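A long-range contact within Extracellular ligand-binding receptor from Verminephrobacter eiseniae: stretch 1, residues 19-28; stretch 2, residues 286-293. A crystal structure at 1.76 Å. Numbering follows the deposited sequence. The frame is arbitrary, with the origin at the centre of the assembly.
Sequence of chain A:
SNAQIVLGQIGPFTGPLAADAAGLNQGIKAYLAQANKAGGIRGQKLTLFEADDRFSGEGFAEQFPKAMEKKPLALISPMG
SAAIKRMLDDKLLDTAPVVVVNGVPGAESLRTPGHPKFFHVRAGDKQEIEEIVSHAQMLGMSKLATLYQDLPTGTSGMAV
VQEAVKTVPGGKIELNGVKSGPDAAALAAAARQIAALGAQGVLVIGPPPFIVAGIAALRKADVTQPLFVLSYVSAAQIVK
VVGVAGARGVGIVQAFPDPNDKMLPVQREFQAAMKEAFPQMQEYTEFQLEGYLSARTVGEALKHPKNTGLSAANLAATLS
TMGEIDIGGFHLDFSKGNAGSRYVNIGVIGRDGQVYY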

# COMPACT_ATOMS: atom_id res chain seq x y z
N ALA A 19 -6.58 6.97 -10.20
CA ALA A 19 -7.32 5.71 -10.14
C ALA A 19 -7.09 4.97 -8.83
O ALA A 19 -7.99 4.33 -8.28
CB ALA A 19 -6.99 4.83 -11.32
N ASP A 20 -5.86 5.02 -8.33
CA ASP A 20 -5.55 4.28 -7.12
C ASP A 20 -6.11 4.97 -5.89
O ASP A 20 -6.54 4.31 -4.94
CB ASP A 20 -4.05 4.05 -7.00
CG ASP A 20 -3.52 3.10 -8.08
OD1 ASP A 20 -4.30 2.28 -8.61
OD2 ASP A 20 -2.32 3.19 -8.39
N ALA A 21 -6.10 6.31 -5.91
CA ALA A 21 -6.68 7.09 -4.82
C ALA A 21 -8.19 6.85 -4.78
O ALA A 21 -8.78 6.74 -3.70
CB ALA A 21 -6.39 8.59 -5.01
N ALA A 22 -8.80 6.74 -5.95
CA ALA A 22 -10.22 6.43 -6.06
C ALA A 22 -10.51 5.04 -5.47
O ALA A 22 -11.56 4.82 -4.86
CB ALA A 22 -10.67 6.50 -7.52
N GLY A 23 -9.59 4.10 -5.68
CA GLY A 23 -9.72 2.76 -5.14
C GLY A 23 -9.68 2.72 -3.62
O GLY A 23 -10.53 2.09 -2.97
N LEU A 24 -8.70 3.40 -3.03
CA LEU A 24 -8.65 3.55 -1.57
C LEU A 24 -9.94 4.17 -1.07
O LEU A 24 -10.51 3.73 -0.07
CB LEU A 24 -7.48 4.44 -1.13
CG LEU A 24 -6.06 3.89 -1.13
CD1 LEU A 24 -5.11 5.02 -0.72
CD2 LEU A 24 -5.93 2.72 -0.17
N ASN A 25 -10.40 5.21 -1.75
CA ASN A 25 -11.60 5.92 -1.34
C ASN A 25 -12.84 5.01 -1.40
O ASN A 25 -13.70 5.05 -0.52
CB ASN A 25 -11.79 7.16 -2.23
CG ASN A 25 -12.99 8.00 -1.84
OD1 ASN A 25 -13.96 8.09 -2.59
ND2 ASN A 25 -12.92 8.63 -0.67
N GLN A 26 -12.94 4.21 -2.45
CA GLN A 26 -14.05 3.26 -2.60
C GLN A 26 -14.09 2.27 -1.44
O GLN A 26 -15.17 1.96 -0.91
CB GLN A 26 -13.94 2.52 -3.93
CG GLN A 26 -14.37 3.38 -5.11
CD GLN A 26 -13.79 2.90 -6.43
OE1 GLN A 26 -13.09 1.89 -6.47
NE2 GLN A 26 -14.07 3.63 -7.51
N GLY A 27 -12.94 1.75 -1.06
CA GLY A 27 -12.87 0.79 0.02
C GLY A 27 -13.23 1.42 1.35
O GLY A 27 -13.91 0.81 2.18
N ILE A 28 -12.79 2.65 1.56
CA ILE A 28 -13.12 3.35 2.80
C ILE A 28 -14.62 3.57 2.88
O ILE A 28 -15.24 3.29 3.90
CB ILE A 28 -12.37 4.70 2.88
CG1 ILE A 28 -10.87 4.48 3.04
CG2 ILE A 28 -12.89 5.54 4.04
CD1 ILE A 28 -10.05 5.77 2.80
N GLU A 286 -6.45 -4.44 -4.77
CA GLU A 286 -5.77 -4.39 -3.49
C GLU A 286 -5.94 -3.03 -2.81
O GLU A 286 -5.99 -2.94 -1.59
CB GLU A 286 -4.28 -4.70 -3.70
CG GLU A 286 -3.99 -6.13 -4.19
CD GLU A 286 -4.15 -6.30 -5.70
OE1 GLU A 286 -4.63 -5.36 -6.38
OE2 GLU A 286 -3.77 -7.38 -6.21
N PHE A 287 -6.02 -1.96 -3.60
CA PHE A 287 -6.23 -0.64 -3.00
C PHE A 287 -7.62 -0.48 -2.39
O PHE A 287 -7.77 0.16 -1.35
CB PHE A 287 -5.93 0.48 -3.98
CG PHE A 287 -4.46 0.72 -4.17
CD1 PHE A 287 -3.62 0.80 -3.06
CD2 PHE A 287 -3.91 0.81 -5.43
CE1 PHE A 287 -2.25 1.00 -3.21
CE2 PHE A 287 -2.54 1.01 -5.59
CZ PHE A 287 -1.71 1.10 -4.48
N GLN A 288 -8.63 -1.05 -3.02
CA GLN A 288 -9.96 -1.07 -2.41
C GLN A 288 -9.91 -1.81 -1.08
O GLN A 288 -10.47 -1.35 -0.08
CB GLN A 288 -10.98 -1.72 -3.35
CG GLN A 288 -11.28 -0.83 -4.55
CD GLN A 288 -11.98 -1.55 -5.67
OE1 GLN A 288 -12.00 -2.78 -5.71
NE2 GLN A 288 -12.57 -0.79 -6.59
N LEU A 289 -9.25 -2.96 -1.05
CA LEU A 289 -9.19 -3.74 0.18
C LEU A 289 -8.38 -3.01 1.24
O LEU A 289 -8.73 -3.03 2.42
CB LEU A 289 -8.63 -5.14 -0.08
CG LEU A 289 -8.45 -6.02 1.16
CD1 LEU A 289 -9.76 -6.18 1.91
CD2 LEU A 289 -7.94 -7.39 0.74
N GLU A 290 -7.32 -2.33 0.83
CA GLU A 290 -6.50 -1.55 1.76
C GLU A 290 -7.31 -0.43 2.39
O GLU A 290 -7.18 -0.16 3.59
CB GLU A 290 -5.28 -0.97 1.04
CG GLU A 290 -4.31 -0.25 1.97
CD GLU A 290 -2.87 -0.28 1.48
OE1 GLU A 290 -2.64 -0.61 0.28
OE2 GLU A 290 -1.96 0.01 2.29
N GLY A 291 -8.13 0.23 1.59
CA GLY A 291 -8.94 1.33 2.10
C GLY A 291 -9.98 0.79 3.07
O GLY A 291 -10.23 1.36 4.13
N TYR A 292 -10.58 -0.34 2.72
CA TYR A 292 -11.56 -0.98 3.58
C TYR A 292 -10.94 -1.37 4.93
O TYR A 292 -11.51 -1.09 5.99
CB TYR A 292 -12.15 -2.19 2.86
CG TYR A 292 -13.09 -3.03 3.70
CD1 TYR A 292 -14.44 -2.76 3.74
CD2 TYR A 292 -12.60 -4.09 4.47
CE1 TYR A 292 -15.31 -3.54 4.50
CE2 TYR A 292 -13.45 -4.87 5.25
CZ TYR A 292 -14.80 -4.58 5.27
OH TYR A 292 -15.65 -5.34 6.03
N LEU A 293 -9.78 -2.00 4.90
CA LEU A 293 -9.14 -2.46 6.14
C LEU A 293 -8.61 -1.30 6.98
O LEU A 293 -8.58 -1.37 8.22
CB LEU A 293 -8.01 -3.46 5.85
CG LEU A 293 -8.50 -4.83 5.38
CD1 LEU A 293 -7.35 -5.73 4.92
CD2 LEU A 293 -9.30 -5.52 6.47

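The two helices pack so closely that backbone touches backbone: their axes approach to 6.3 Å, crossing at -44°, and the CA atoms of Gly 27 and Tyr 292 lie 4.2 Å apart, those of Leu 24 and Gly 291 4.3 Å. Glycine makes this possible. An ideal CB built on Gly 27 would fall 1.8 Å from Gln 288 O and 2.8 Å from Tyr 292 N, both clashes; one built on Gly 291 would fall 2.1 Å from Leu 24 O. Gly 23 is a milder case, since its ideal CB would sit 3.5 Å from Phe 287 CB, tight rather than impossible.

At this close approach, CA-H groups meet carbonyl oxygens in both directions. Gln 288 CA lies 3.3 Å from Gly 23 O and Gly 291 CA 3.6 Å from Leu 24 O, with angles at hydrogen of 150° and 162°. In the reverse sense, Gly 27 CA approaches Gln 288 O at 3.2 Å (152°) and Leu 24 CA approaches Phe 287 O at 3.5 Å (149°). Tyr 292 CA reaches Gly 27 O at 3.3 Å, but its 129° angle is less linear. Four of these carbonyls, those of Gly 23, Leu 24, Phe 287 and Gln 288, also accept ordinary helical hydrogen bonds; Gln 288 O, for example, receives Tyr 292 N at 3.0 Å, so the interhelical contacts add to that bonding.

One conventional hydrogen bond crosses the contact. Gln 288 NE2 donates to Gln 26 OE1 at 2.7 Å with an N-H...O angle of 159°. Gln 26 sets out with its CA-to-CB bond toward the other helix and Gln 288 with its bond sideways, and the m,t chains bring the two amides together.

Phe 287 has the largest covered area, 88 Å², and its CA-to-CB bond points toward stretch 1. Its ring meets Leu 24 obliquely, with Leu 24 CD2 4.2 Å from Phe 287 CD1. Leu 24 starts away from the partner helix, but its m,t rotamer returns the chain end, placing CD2 3.4 Å from Phe 287 O and 3.9 Å from Glu 290 CB. Asp 20 CG comes within 3.4 Å of Phe 287 CE2, also obliquely; the buried carboxylate has OD1 hydrogen-bonded elsewhere in the structure.

Farther along, Ile 28 CG1 packs 3.4 Å from Gly 291 O, setting an apolar side chain against the glycine backbone. Tyr 292 leaves its helix sideways and the end of its side chain leads away, with Gly 27 O at the ring edge, near its plane, and its OH hydrogen-bonded elsewhere in the structure. In all, 467 Å² is buried, summed over both sides.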